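Side-chain contacts in DUF4276 family protein (Pyrococcus horikoshii, PDB 2P62), which is of unknown function but belongs to a family grouped with the Toprim-like proteins: residues N138-L141 against K147-K150; L154-L159 against G206-Y211; L79-V82 against L86-V89. All blocks are in the same frame, centred on the assembly; numbering follows the deposited sequence.

Contact 1 (N138-L141 against K147-K150); sequences NLTL and KEKK
An inverse gamma turn centred on E148 puts that glutamate against L141 across the loop that joins strand 129-136 to helix 152-162. Both sides of the contact are irregular backbone of this one loop, and the turn itself is closed by a weak bond from K149 N to K147 O. From its centre the E148 chain bends at chi2 (61°), which swings the carboxylate back to the facing segment 138-141. There OE2 takes the backbone N-H of L141 at 2.7 Å from N; the bond is moderately bent, at 146°, and arrives on the syn side of the carboxylate, 21° out of its plane. The same OE2 touches L141 CB at 3.6 Å, and the methyl CG2 of T140 lies 3.9 Å from it, the T140 and E148 side chains crossing at about a right angle. L141 O is also only 3.0 Å from E148 OE1. Both are acceptors, so the spacing is doubtful: it may reflect the limits of the 2.50 Å data, or a protonated carboxyl, which the model does not decide. On the side of helix 152-162, L139 and L141 lean on L154, while K147 NZ makes a salt bridge to D182. At the other end of the contact K150 crosses N138 obliquely: its CD, in an aliphatic part extended as far as the bend at chi4, sits 3.9 Å from N138 OD1.

Contact 2 (L154-L159 against G206-Y211); sequences LSLAYL and GLYEKY
L156 and L159 of helix 152-162 meet two tyrosines, Y208 and Y211, of helix 204-218 in a buried helix-helix contact with no hydrogen bond between the two segments. The CH-pi part belongs to L156. Its CG stands over the centre of the Y208 ring, 4.3 Å from the centroid and 11° off the normal, so the branch point of the leucine rests on one face of the tyrosine. The remaining contacts are plain apolar ones. L156 CD1 reaches the ring atom Y208 CD2 at 3.9 Å. One turn further along, L159 CD2 approaches Y211 CE2 obliquely, also at 3.9 Å, with L159 CG just behind it at 4.1 Å from the same CE2. Here both side chains leave their helices with CG anti to the backbone N (chi1 177° for L159, -178° for Y211), reach into the interface and slide past each other in opposite directions. The polar end of Y211 is dealt with outside the pair, its OH bonding to D163 OD1. Around this core, M190 of helix 186-196 touches both L156 and Y208, helix 11-23 adds F16 against L156 and T12 against Y208, and F226 of helix 220-229 packs on L159.

Contact 3 (L79-V82 against L86-V89); sequences LDSV and LLNV
The flat groups in this contact are peptides, and the first is the carbonyl of S81, which receives the backbone N-H of L86 at 2.8 Å between S81 O and L86 N. The bond is nearly straight at hydrogen (169°), but the donor is tilted 27° from the carbonyl plane. Two more carbonyls, those of L87 and V89, turn their oxygens to the isopropyl group of V82: CG2 lies 3.9 Å from L87 O and 3.8 Å from V89 O, and CG1 also reaches V89 O.

A bond from the N-H five residues on, placed at the C-terminal end of helix 71-84, is the 6→1 pairing found in a Schellman motif, and the geometry is consistent with one. It folds the chain back so that residues past the helix end lie against its last turn. V82 CG2, anti to its own carbonyl carbon, is the branch that enters this fold-back and meets V89 CB at 4.0 Å. S81 presents its CB to L87, with L87 CD1 3.9 Å away and L87 CB and CG hardly farther. The OG of S81 is turned instead to the backbone oxygens of K41 and, within the same helix, S77.

K41 also bonds through NZ to L86 O, so the short helix 39-42 holds both sides of the turn, and its W42 packs on L87 and V89. The turn leads from helix 71-84 into strand 89-97, the closing half of a beta-alpha-beta crossover that starts at strand 58-63. Strand 2-7 lies between those two parallel strands in the sheet, and the backbone of N88 already bonds to I3 on it.

In the fold
Following the chain from the N terminus, contact 3 comes first: it closes a tight turn of three residues between helix 71-84 and the start of strand 89-97. The chain then runs out to the edge strand 118-120 and back through 123-126 to strand 129-136, and contact 1 closes a short loop of its own before helix 152-162. Contact 2 opens on that helix and spans 46 residues, mostly helical, to reach helix 204-218. The three are in series, none nested or crossed. Contacts 1 and 2 touch, L141 CB packing on L154 CD1, so the loop backs the helical core. Contact 3 lies on the opposite side of the chain's centre, about 37 Å from contact 1 between centres.

Contact 1 (N138-L141 against K147-K150)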
loop_
_atom_site.group_PDB
_atom_site.type_symbol
_atom_site.label_atom_id
_atom_site.label_comp_id
_atom_site.label_asym_id
_atom_site.label_seq_id
_atom_site.Cartn_x
_atom_site.Cartn_y
_atom_site.Cartn_z
ATOM N N ASN A 138 19.209 14.493 2.097
ATOM C CA ASN A 138 20.279 15.383 2.540
ATOM C C ASN A 138 19.898 16.844 2.327
ATOM O O ASN A 138 20.298 17.469 1.343
ATOM C CB ASN A 138 21.590 15.080 1.811
ATOM C CG ASN A 138 22.634 14.468 2.730
ATOM O OD1 ASN A 138 22.851 14.951 3.847
ATOM N ND2 ASN A 138 23.296 13.409 2.265
ATOM N N LEU A 139 19.109 17.380 3.249
ATOM C CA LEU A 139 18.675 18.772 3.179
ATOM C C LEU A 139 18.211 19.216 4.551
ATOM O O LEU A 139 18.277 18.450 5.509
ATOM C CB LEU A 139 17.547 18.956 2.139
ATOM C CG LEU A 139 16.153 18.289 2.198
ATOM C CD1 LEU A 139 16.300 16.794 2.454
ATOM C CD2 LEU A 139 15.293 18.925 3.271
ATOM N N THR A 140 17.780 20.466 4.657
ATOM C CA THR A 140 17.285 20.982 5.925
ATOM C C THR A 140 15.887 21.512 5.689
ATOM O O THR A 140 15.683 22.438 4.907
ATOM C CB THR A 140 18.172 22.113 6.474
ATOM O OG1 THR A 140 19.485 21.602 6.747
ATOM C CG2 THR A 140 17.581 22.670 7.769
ATOM N N LEU A 141 14.923 20.881 6.340
ATOM C CA LEU A 141 13.527 21.266 6.216
ATOM C C LEU A 141 13.267 22.191 7.392
ATOM O O LEU A 141 13.184 21.749 8.536
ATOM C CB LEU A 141 12.656 20.011 6.288
ATOM C CG LEU A 141 11.155 20.030 6.004
ATOM C CD1 LEU A 141 10.428 20.361 7.263
ATOM C CD2 LEU A 141 10.823 20.994 4.871
ATOM N N LYS A 147 10.461 17.246 12.936
ATOM C CA LYS A 147 11.786 16.768 13.303
ATOM C C LYS A 147 12.681 16.720 12.079
ATOM O O LYS A 147 12.221 16.490 10.960
ATOM C CB LYS A 147 11.708 15.381 13.939
ATOM C CG LYS A 147 11.096 15.377 15.316
ATOM C CD LYS A 147 11.097 13.984 15.918
ATOM C CE LYS A 147 10.526 13.997 17.331
ATOM N NZ LYS A 147 10.531 12.638 17.946
ATOM N N GLU A 148 13.971 16.927 12.298
ATOM C CA GLU A 148 14.932 16.935 11.208
ATOM C C GLU A 148 15.441 15.513 10.930
ATOM O O GLU A 148 16.579 15.179 11.252
ATOM C CB GLU A 148 16.079 17.875 11.587
ATOM C CG GLU A 148 16.627 18.706 10.451
ATOM C CD GLU A 148 15.596 19.637 9.832
ATOM O OE1 GLU A 148 15.005 20.459 10.562
ATOM O OE2 GLU A 148 15.379 19.547 8.606
ATOM N N LYS A 149 14.590 14.670 10.348
ATOM C CA LYS A 149 14.993 13.301 10.037
ATOM C C LYS A 149 15.290 13.204 8.543
ATOM O O LYS A 149 14.403 13.374 7.706
ATOM C CB LYS A 149 13.892 12.319 10.449
ATOM C CG LYS A 149 13.425 12.525 11.891
ATOM C CD LYS A 149 12.417 11.467 12.348
ATOM C CE LYS A 149 13.057 10.087 12.453
ATOM N NZ LYS A 149 12.117 9.093 13.033
ATOM N N LYS A 150 16.555 12.951 8.219
ATOM C CA LYS A 150 16.991 12.868 6.834
ATOM C C LYS A 150 16.578 11.556 6.189
ATOM O O LYS A 150 17.138 10.494 6.470
ATOM C CB LYS A 150 18.506 13.062 6.750
ATOM C CG LYS A 150 18.985 14.412 7.275
ATOM C CD LYS A 150 20.453 14.620 6.946
ATOM C CE LYS A 150 20.980 15.956 7.450
ATOM N NZ LYS A 150 21.033 16.004 8.943
#

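Contact 2 (L154-L159 against G206-Y211)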
loop_
_atom_site.group_PDB
_atom_site.type_symbol
_atom_site.label_atom_id
_atom_site.label_comp_id
_atom_site.label_asym_id
_atom_site.label_seq_id
_atom_site.Cartn_x
_atom_site.Cartn_y
_atom_site.Cartn_z
ATOM N N LEU A 154 11.541 13.524 4.186
ATOM C CA LEU A 154 12.024 14.872 4.453
ATOM C C LEU A 154 12.090 15.648 3.133
ATOM O O LEU A 154 11.714 16.815 3.066
ATOM C CB LEU A 154 13.408 14.837 5.116
ATOM C CG LEU A 154 13.811 16.170 5.777
ATOM C CD1 LEU A 154 12.854 16.437 6.923
ATOM C CD2 LEU A 154 15.252 16.130 6.281
ATOM N N SER A 155 12.559 14.995 2.080
ATOM C CA SER A 155 12.627 15.635 0.772
ATOM C C SER A 155 11.209 15.898 0.262
ATOM O O SER A 155 10.942 16.950 -0.316
ATOM C CB SER A 155 13.365 14.741 -0.222
ATOM O OG SER A 155 14.686 14.477 0.212
ATOM N N LEU A 156 10.315 14.929 0.460
ATOM C CA LEU A 156 8.915 15.055 0.041
ATOM C C LEU A 156 8.276 16.212 0.801
ATOM O O LEU A 156 7.468 16.957 0.257
ATOM C CB LEU A 156 8.139 13.759 0.337
ATOM C CG LEU A 156 7.900 12.709 -0.767
ATOM C CD1 LEU A 156 6.993 13.302 -1.849
ATOM C CD2 LEU A 156 9.206 12.259 -1.365
ATOM N N ALA A 157 8.643 16.353 2.068
ATOM C CA ALA A 157 8.117 17.432 2.889
ATOM C C ALA A 157 8.614 18.772 2.342
ATOM O O ALA A 157 7.900 19.775 2.400
ATOM C CB ALA A 157 8.565 17.257 4.337
ATOM N N TYR A 158 9.836 18.787 1.805
ATOM C CA TYR A 158 10.405 20.015 1.266
ATOM C C TYR A 158 9.700 20.417 -0.026
ATOM O O TYR A 158 9.503 21.606 -0.301
ATOM C CB TYR A 158 11.914 19.851 1.041
ATOM C CG TYR A 158 12.607 21.133 0.645
ATOM C CD1 TYR A 158 12.847 21.430 -0.691
ATOM C CD2 TYR A 158 12.996 22.062 1.609
ATOM C CE1 TYR A 158 13.455 22.620 -1.067
ATOM C CE2 TYR A 158 13.607 23.260 1.248
ATOM C CZ TYR A 158 13.834 23.532 -0.096
ATOM O OH TYR A 158 14.434 24.714 -0.469
ATOM N N LEU A 159 9.311 19.420 -0.811
ATOM C CA LEU A 159 8.596 19.681 -2.047
ATOM C C LEU A 159 7.233 20.274 -1.673
ATOM O O LEU A 159 6.759 21.208 -2.316
ATOM C CB LEU A 159 8.408 18.383 -2.840
ATOM C CG LEU A 159 7.597 18.488 -4.142
ATOM C CD1 LEU A 159 8.261 19.464 -5.092
ATOM C CD2 LEU A 159 7.485 17.116 -4.786
ATOM N N GLY A 206 1.401 5.605 -3.690
ATOM C CA GLY A 206 0.527 5.991 -4.784
ATOM C C GLY A 206 0.323 7.494 -4.831
ATOM O O GLY A 206 0.119 8.075 -5.898
ATOM N N LEU A 207 0.376 8.126 -3.664
ATOM C CA LEU A 207 0.206 9.570 -3.564
ATOM C C LEU A 207 1.405 10.299 -4.177
ATOM O O LEU A 207 1.250 11.320 -4.852
ATOM C CB LEU A 207 0.033 9.976 -2.093
ATOM C CG LEU A 207 0.085 11.477 -1.775
ATOM C CD1 LEU A 207 -1.053 12.214 -2.493
ATOM C CD2 LEU A 207 0.003 11.674 -0.274
ATOM N N TYR A 208 2.601 9.771 -3.948
ATOM C CA TYR A 208 3.810 10.387 -4.487
ATOM C C TYR A 208 3.763 10.424 -6.019
ATOM O O TYR A 208 4.076 11.454 -6.630
ATOM C CB TYR A 208 5.048 9.637 -3.973
ATOM C CG TYR A 208 5.100 9.570 -2.457
ATOM C CD1 TYR A 208 5.844 8.586 -1.807
ATOM C CD2 TYR A 208 4.358 10.463 -1.668
ATOM C CE1 TYR A 208 5.842 8.488 -0.413
ATOM C CE2 TYR A 208 4.351 10.372 -0.269
ATOM C CZ TYR A 208 5.092 9.378 0.347
ATOM O OH TYR A 208 5.073 9.222 1.716
ATOM N N GLU A 209 3.362 9.306 -6.627
ATOM C CA GLU A 209 3.234 9.197 -8.085
ATOM C C GLU A 209 2.224 10.217 -8.594
ATOM O O GLU A 209 2.493 10.955 -9.541
ATOM C CB GLU A 209 2.755 7.794 -8.500
ATOM C CG GLU A 209 3.797 6.684 -8.366
ATOM C CD GLU A 209 3.285 5.311 -8.806
ATOM O OE1 GLU A 209 2.856 5.175 -9.974
ATOM O OE2 GLU A 209 3.314 4.371 -7.979
ATOM N N LYS A 210 1.058 10.251 -7.959
ATOM C CA LYS A 210 0.008 11.174 -8.357
ATOM C C LYS A 210 0.443 12.630 -8.183
ATOM O O LYS A 210 0.439 13.403 -9.139
ATOM C CB LYS A 210 -1.258 10.918 -7.540
ATOM C CG LYS A 210 -2.436 11.750 -7.986
ATOM C CD LYS A 210 -3.638 11.543 -7.095
ATOM C CE LYS A 210 -4.782 12.466 -7.505
ATOM N NZ LYS A 210 -5.790 12.579 -6.406
ATOM N N TYR A 211 0.823 12.988 -6.961
ATOM C CA TYR A 211 1.256 14.345 -6.638
ATOM C C TYR A 211 2.388 14.848 -7.539
ATOM O O TYR A 211 2.338 15.971 -8.054
ATOM C CB TYR A 211 1.690 14.404 -5.170
ATOM C CG TYR A 211 2.124 15.774 -4.697
ATOM C CD1 TYR A 211 1.306 16.892 -4.878
ATOM C CD2 TYR A 211 3.344 15.946 -4.035
ATOM C CE1 TYR A 211 1.690 18.152 -4.411
ATOM C CE2 TYR A 211 3.735 17.197 -3.563
ATOM C CZ TYR A 211 2.900 18.296 -3.758
ATOM O OH TYR A 211 3.288 19.533 -3.302
#

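Contact 3 (L79-V82 against L86-V89)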
loop_
_atom_site.group_PDB
_atom_site.type_symbol
_atom_site.label_atom_id
_atom_site.label_comp_id
_atom_site.label_asym_id
_atom_site.label_seq_id
_atom_site.Cartn_x
_atom_site.Cartn_y
_atom_site.Cartn_z
ATOM N N LEU A 79 27.879 -8.722 -9.688
ATOM C CA LEU A 79 29.305 -8.491 -9.914
ATOM C C LEU A 79 30.010 -9.722 -10.481
ATOM O O LEU A 79 30.818 -9.615 -11.401
ATOM C CB LEU A 79 29.976 -8.080 -8.603
ATOM C CG LEU A 79 30.300 -6.618 -8.310
ATOM C CD1 LEU A 79 29.265 -5.687 -8.895
ATOM C CD2 LEU A 79 30.399 -6.459 -6.809
ATOM N N ASP A 80 29.728 -10.892 -9.917
ATOM C CA ASP A 80 30.352 -12.118 -10.411
ATOM C C ASP A 80 29.852 -12.387 -11.838
ATOM O O ASP A 80 30.634 -12.739 -12.726
ATOM C CB ASP A 80 30.035 -13.305 -9.481
ATOM C CG ASP A 80 30.855 -13.278 -8.175
ATOM O OD1 ASP A 80 30.426 -13.923 -7.196
ATOM O OD2 ASP A 80 31.936 -12.638 -8.123
ATOM N N SER A 81 28.553 -12.204 -12.066
ATOM C CA SER A 81 28.000 -12.417 -13.397
ATOM C C SER A 81 28.678 -11.466 -14.389
ATOM O O SER A 81 28.957 -11.846 -15.524
ATOM C CB SER A 81 26.482 -12.190 -13.394
ATOM O OG SER A 81 25.827 -13.097 -12.520
ATOM N N VAL A 82 28.950 -10.234 -13.966
ATOM C CA VAL A 82 29.606 -9.284 -14.856
ATOM C C VAL A 82 31.049 -9.726 -15.133
ATOM O O VAL A 82 31.526 -9.642 -16.262
ATOM C CB VAL A 82 29.603 -7.842 -14.264
ATOM C CG1 VAL A 82 30.406 -6.896 -15.164
ATOM C CG2 VAL A 82 28.176 -7.335 -14.135
ATOM N N LEU A 86 28.191 -12.652 -18.091
ATOM C CA LEU A 86 26.835 -13.193 -18.210
ATOM C C LEU A 86 25.740 -12.125 -18.042
ATOM O O LEU A 86 24.563 -12.397 -18.267
ATOM C CB LEU A 86 26.625 -14.299 -17.166
ATOM C CG LEU A 86 27.755 -15.327 -17.016
ATOM C CD1 LEU A 86 27.402 -16.339 -15.927
ATOM C CD2 LEU A 86 27.996 -16.029 -18.352
ATOM N N LEU A 87 26.128 -10.925 -17.619
ATOM C CA LEU A 87 25.191 -9.820 -17.432
ATOM C C LEU A 87 25.797 -8.542 -17.970
ATOM O O LEU A 87 26.983 -8.273 -17.770
ATOM C CB LEU A 87 24.858 -9.608 -15.954
ATOM C CG LEU A 87 23.577 -10.265 -15.430
ATOM C CD1 LEU A 87 23.383 -9.928 -13.962
ATOM C CD2 LEU A 87 22.383 -9.781 -16.242
ATOM N N ASN A 88 24.982 -7.742 -18.641
ATOM C CA ASN A 88 25.479 -6.492 -19.184
ATOM C C ASN A 88 25.169 -5.311 -18.257
ATOM O O ASN A 88 24.597 -4.302 -18.680
ATOM C CB ASN A 88 24.874 -6.242 -20.561
ATOM C CG ASN A 88 25.597 -5.148 -21.311
ATOM O OD1 ASN A 88 24.996 -4.404 -22.083
ATOM N ND2 ASN A 88 26.904 -5.048 -21.089
ATOM N N VAL A 89 25.556 -5.437 -16.994
ATOM C CA VAL A 89 25.322 -4.380 -16.020
ATOM C C VAL A 89 26.551 -3.490 -15.924
ATOM O O VAL A 89 27.665 -3.973 -15.740
ATOM C CB VAL A 89 24.989 -4.970 -14.626
ATOM C CG1 VAL A 89 25.025 -3.877 -13.563
ATOM C CG2 VAL A 89 23.614 -5.601 -14.658
#